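Matching sites in shikimate 5-dehydrogenase from Thermus thermophilus, a protein that catalyses the reversible NADPH-linked reduction of 3-dehydroshikimate to shikimate, a step in chorismate biosynthesis (PDB 2CY0 (chain A, 1.90 Å), residues A66-L71 and G82-V87), and in its relative 5-ketofructose reductase from Gluconobacter sp. (PDB 7COK (chain B, 1.50 Å), residues A74-L79 and G90-V95). One frame, after least-squares fit of the local backbone (RMSD 0.49 Å); residues are numbered along the deposited sequences.

Structure 1 (2CY0); sequences AALAHL and GAVNTV.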
loop_
_atom_site.group_PDB
_atom_site.type_symbol
_atom_site.label_atom_id
_atom_site.label_comp_id
_atom_site.label_asym_id
_atom_site.label_seq_id
_atom_site.Cartn_x
_atom_site.Cartn_y
_atom_site.Cartn_z
ATOM N N ALA A 66 19.562 -8.379 -0.203
ATOM C CA ALA A 66 19.863 -7.728 1.065
ATOM C C ALA A 66 18.831 -6.689 1.496
ATOM O O ALA A 66 19.031 -5.989 2.486
ATOM C CB ALA A 66 21.240 -7.081 0.992
ATOM N N ALA A 67 17.731 -6.583 0.764
ATOM C CA ALA A 67 16.705 -5.604 1.103
ATOM C C ALA A 67 15.701 -6.134 2.122
ATOM O O ALA A 67 15.300 -5.422 3.040
ATOM C CB ALA A 67 15.978 -5.157 -0.165
ATOM N N LEU A 68 15.304 -7.390 1.960
ATOM C CA LEU A 68 14.324 -7.999 2.843
ATOM C C LEU A 68 14.524 -7.755 4.335
ATOM O O LEU A 68 13.586 -7.371 5.032
ATOM C CB LEU A 68 14.232 -9.498 2.560
ATOM C CG LEU A 68 13.556 -9.785 1.215
ATOM C CD1 LEU A 68 14.540 -9.558 0.073
ATOM C CD2 LEU A 68 13.040 -11.209 1.196
ATOM N N ALA A 69 15.740 -7.963 4.827
ATOM C CA ALA A 69 16.020 -7.764 6.246
ATOM C C ALA A 69 15.765 -6.323 6.708
ATOM O O ALA A 69 15.460 -6.088 7.878
ATOM C CB ALA A 69 17.461 -8.165 6.555
ATOM N N HIS A 70 15.877 -5.369 5.789
ATOM C CA HIS A 70 15.676 -3.960 6.118
ATOM C C HIS A 70 14.232 -3.462 6.033
ATOM O O HIS A 70 13.935 -2.347 6.466
ATOM C CB HIS A 70 16.540 -3.078 5.211
ATOM C CG HIS A 70 18.011 -3.218 5.439
ATOM N ND1 HIS A 70 18.607 -2.952 6.657
ATOM C CD2 HIS A 70 19.017 -3.576 4.606
ATOM C CE1 HIS A 70 19.907 -3.140 6.560
ATOM N NE2 HIS A 70 20.185 -3.519 5.323
ATOM N N LEU A 71 13.335 -4.274 5.484
ATOM C CA LEU A 71 11.943 -3.860 5.324
ATOM C C LEU A 71 11.043 -4.211 6.503
ATOM O O LEU A 71 11.288 -5.175 7.228
ATOM C CB LEU A 71 11.366 -4.462 4.037
ATOM C CG LEU A 71 12.258 -4.311 2.797
ATOM C CD1 LEU A 71 11.560 -4.903 1.573
ATOM C CD2 LEU A 71 12.597 -2.837 2.582
ATOM N N GLY A 82 13.003 -14.843 -2.335
ATOM C CA GLY A 82 14.196 -14.338 -1.687
ATOM C C GLY A 82 14.689 -13.052 -2.320
ATOM O O GLY A 82 15.841 -12.655 -2.132
ATOM N N ALA A 83 13.815 -12.388 -3.069
ATOM C CA ALA A 83 14.187 -11.143 -3.719
ATOM C C ALA A 83 13.021 -10.164 -3.773
ATOM O O ALA A 83 11.867 -10.562 -3.900
ATOM C CB ALA A 83 14.693 -11.427 -5.127
ATOM N N VAL A 84 13.339 -8.880 -3.659
ATOM C CA VAL A 84 12.342 -7.821 -3.722
ATOM C C VAL A 84 12.757 -6.833 -4.814
ATOM O O VAL A 84 13.888 -6.333 -4.814
ATOM C CB VAL A 84 12.232 -7.069 -2.374
ATOM C CG1 VAL A 84 11.437 -5.791 -2.550
ATOM C CG2 VAL A 84 11.549 -7.956 -1.339
ATOM N N ASN A 85 11.846 -6.564 -5.746
ATOM C CA ASN A 85 12.111 -5.633 -6.843
ATOM C C ASN A 85 11.264 -4.375 -6.692
ATOM O O ASN A 85 11.504 -3.367 -7.357
ATOM C CB ASN A 85 11.784 -6.292 -8.184
ATOM C CG ASN A 85 10.295 -6.269 -8.500
ATOM O OD1 ASN A 85 9.458 -6.515 -7.631
ATOM N ND2 ASN A 85 9.961 -5.978 -9.753
ATOM N N THR A 86 10.273 -4.437 -5.808
ATOM C CA THR A 86 9.385 -3.305 -5.601
ATOM C C THR A 86 9.139 -2.984 -4.133
ATOM O O THR A 86 8.667 -3.822 -3.367
ATOM C CB THR A 86 8.039 -3.548 -6.301
ATOM O OG1 THR A 86 8.279 -3.857 -7.683
ATOM C CG2 THR A 86 7.156 -2.313 -6.203
ATOM N N VAL A 87 9.463 -1.751 -3.758
ATOM C CA VAL A 87 9.285 -1.283 -2.393
ATOM C C VAL A 87 8.274 -0.141 -2.360
ATOM O O VAL A 87 8.348 0.784 -3.167
ATOM C CB VAL A 87 10.623 -0.781 -1.797
ATOM C CG1 VAL A 87 10.409 -0.272 -0.379
ATOM C CG2 VAL A 87 11.650 -1.906 -1.807
#

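Structure 2 (7COK); sequences AVLDHL and GAVNCV.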
loop_
_atom_site.group_PDB
_atom_site.type_symbol
_atom_site.label_atom_id
_atom_site.label_comp_id
_atom_site.label_asym_id
_atom_site.label_seq_id
_atom_site.Cartn_x
_atom_site.Cartn_y
_atom_site.Cartn_z
ATOM N N ALA B 74 19.484 -8.384 -0.309
ATOM C CA ALA B 74 19.890 -7.667 0.891
ATOM C C ALA B 74 18.764 -6.793 1.453
ATOM O O ALA B 74 18.614 -6.654 2.663
ATOM C CB ALA B 74 21.108 -6.817 0.575
ATOM N N VAL B 75 17.928 -6.235 0.578
ATOM C CA VAL B 75 16.868 -5.344 1.034
ATOM C C VAL B 75 15.857 -6.042 1.952
ATOM O O VAL B 75 15.217 -5.371 2.746
ATOM C CB VAL B 75 16.183 -4.596 -0.151
ATOM C CG1 VAL B 75 15.190 -5.505 -0.878
ATOM C CG2 VAL B 75 15.527 -3.307 0.320
ATOM N N LEU B 76 15.743 -7.373 1.864
ATOM C CA LEU B 76 14.759 -8.057 2.712
ATOM C C LEU B 76 14.970 -7.767 4.196
ATOM O O LEU B 76 13.992 -7.689 4.950
ATOM C CB LEU B 76 14.710 -9.563 2.449
ATOM C CG LEU B 76 13.786 -10.001 1.316
ATOM C CD1 LEU B 76 14.437 -9.807 -0.043
ATOM C CD2 LEU B 76 13.420 -11.466 1.551
ATOM N N ASP B 77 16.230 -7.569 4.583
ATOM C CA ASP B 77 16.620 -7.208 5.968
ATOM C C ASP B 77 16.051 -5.879 6.470
ATOM O O ASP B 77 16.006 -5.613 7.684
ATOM C CB ASP B 77 18.151 -7.118 6.086
ATOM C CG ASP B 77 18.838 -8.451 5.956
ATOM O OD1 ASP B 77 18.298 -9.476 6.439
ATOM O OD2 ASP B 77 19.944 -8.460 5.373
ATOM N N HIS B 78 15.629 -5.018 5.550
ATOM C CA HIS B 78 15.221 -3.671 5.931
ATOM C C HIS B 78 13.726 -3.386 5.802
ATOM O O HIS B 78 13.287 -2.242 5.993
ATOM C CB HIS B 78 16.017 -2.662 5.115
ATOM C CG HIS B 78 17.481 -2.940 5.085
ATOM N ND1 HIS B 78 18.267 -2.925 6.220
ATOM C CD2 HIS B 78 18.300 -3.275 4.062
ATOM C CE1 HIS B 78 19.511 -3.221 5.888
ATOM N NE2 HIS B 78 19.557 -3.443 4.588
ATOM N N LEU B 79 12.948 -4.428 5.535
ATOM C CA LEU B 79 11.512 -4.288 5.274
ATOM C C LEU B 79 10.660 -4.691 6.455
ATOM O O LEU B 79 11.125 -5.422 7.341
ATOM C CB LEU B 79 11.109 -5.119 4.045
ATOM C CG LEU B 79 11.921 -4.826 2.781
ATOM C CD1 LEU B 79 11.562 -5.800 1.682
ATOM C CD2 LEU B 79 11.781 -3.385 2.292
ATOM N N GLY B 90 12.487 -14.991 -2.691
ATOM C CA GLY B 90 13.585 -14.648 -1.799
ATOM C C GLY B 90 14.291 -13.385 -2.220
ATOM O O GLY B 90 15.459 -13.162 -1.890
ATOM N N ALA B 91 13.559 -12.535 -2.934
ATOM C CA ALA B 91 14.110 -11.282 -3.400
ATOM C C ALA B 91 12.974 -10.285 -3.617
ATOM O O ALA B 91 11.846 -10.687 -3.910
ATOM C CB ALA B 91 14.909 -11.499 -4.679
ATOM N N VAL B 92 13.305 -8.998 -3.491
ATOM C CA VAL B 92 12.376 -7.886 -3.643
ATOM C C VAL B 92 12.992 -6.835 -4.581
ATOM O O VAL B 92 14.162 -6.445 -4.443
ATOM C CB VAL B 92 12.087 -7.253 -2.255
ATOM C CG1 VAL B 92 11.522 -5.841 -2.401
ATOM C CG2 VAL B 92 11.111 -8.099 -1.468
ATOM N N ASN B 93 12.190 -6.362 -5.529
ATOM C CA ASN B 93 12.618 -5.314 -6.432
ATOM C C ASN B 93 11.702 -4.092 -6.393
ATOM O O ASN B 93 11.997 -3.138 -7.074
ATOM C CB ASN B 93 12.705 -5.827 -7.871
ATOM C CG ASN B 93 11.334 -6.116 -8.457
ATOM O OD1 ASN B 93 10.627 -6.982 -7.976
ATOM N ND2 ASN B 93 10.958 -5.387 -9.483
ATOM N N CYS B 94 10.599 -4.136 -5.638
ATOM C CA CYS B 94 9.634 -3.045 -5.597
ATOM C C CYS B 94 9.122 -2.908 -4.181
ATOM O O CYS B 94 8.490 -3.833 -3.638
ATOM C CB CYS B 94 8.485 -3.363 -6.534
ATOM S SG CYS B 94 7.165 -2.102 -6.564
ATOM N N VAL B 95 9.414 -1.767 -3.584
ATOM C CA VAL B 95 9.034 -1.490 -2.194
ATOM C C VAL B 95 8.013 -0.375 -2.173
ATOM O O VAL B 95 8.217 0.657 -2.786
ATOM C CB VAL B 95 10.268 -1.119 -1.317
ATOM C CG1 VAL B 95 9.847 -0.759 0.127
ATOM C CG2 VAL B 95 11.279 -2.262 -1.311
#

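Structure 1 (2CY0)
Leu68 packs on Val84 in the substrate-binding domain. Segment 66-71 lies in the loop between strands 56-59 and 73-74, with a short 3-10 turn. Segment 82-87 leaves helix 76-81 and enters strand 86-90. Leu68 CB points toward the other segment. Its CG lies 3.7 Å from Val84 CG2. At the tip, CD1 also touches Val84 CG2, at 3.7 Å, Ala83 CA, at 4.1 Å, and Gly82 O, at 4.0 Å. Val84 CG2, anti to the carbonyl carbon, is the branch facing Leu68. Leu71 CD1 lies 4.2 Å from Val84 CG1. Ala67 touches Leu59; its CB stands 4.8 Å from Val84 CB. Asn85, which binds shikimate, and Thr86 form a classic beta bulge facing Phe97. The Thr86 side chain touches Asn58 and Trp243, and its OG1 is hydrogen-bonded to Thr99 OG1.

Structure 2 (7COK)
The Leu76 side chain lies across Val92. Its CB points toward the other segment, and its CG comes within 4.3 Å of Val92 CG2. At the tip, CD1 touches Val92 CG2, at 4.0 Å, Ala91 CA, at 3.7 Å, and Gly90 O, at 4.0 Å. The valine turns CG2, its branch anti to the carbonyl carbon, to Leu76. Leu79 CD1 lies 4.1 Å from Val92 CG1. Val75 touches Cys67 and also reaches across to the other segment. Its CG1 sits between the backbone N and the carbonyl carbon (chi1 78°). This turns CG1 onto Val92, 3.8 Å from Val92 CB, with the two side chains at about a right angle. Asn93 and Cys94 form a classic beta bulge facing His105, at the start of strand 94-98 in this shikimate dehydrogenase relative. The Cys94 side chain touches Asn66 and Trp263.

What differs
Ala67(A) is exchanged for Val75(B), buried in both. The CB atoms coincide within the error. CG1 and CG2 of Val75(B) have no counterpart in Ala67(A). CG1 of Val75(B) makes a direct apolar contact with Val92(B), 3.8 Å from CG1 to Val92(B) CB. This probably fills the packing between the segments more closely. Exposed Ala69(A) is exchanged for Asp77(B), whose carboxylate has no counterpart and whose CB lies 3.5 Å from Ala74(B) O, against 4.9 Å from Ala69(A) CB to Ala66(A) O. Leu68(A) and Val84(A) keep their places in Leu76(B) and Val92(B), so the leucine-valine contact stays. The CA atoms of Asn85(A) and Asn93(B) are 0.7 Å apart after superposition, and these side chains also lie differently. Thr86(A) is exchanged for Cys94(B), with CB atoms that coincide within the error. Cys94(B) SG and Thr86(A) CG2 fall 0.4 Å apart after superposition, while Thr86(A) OG1, the partner of Thr99(A) OG1, has no counterpart in the cysteine.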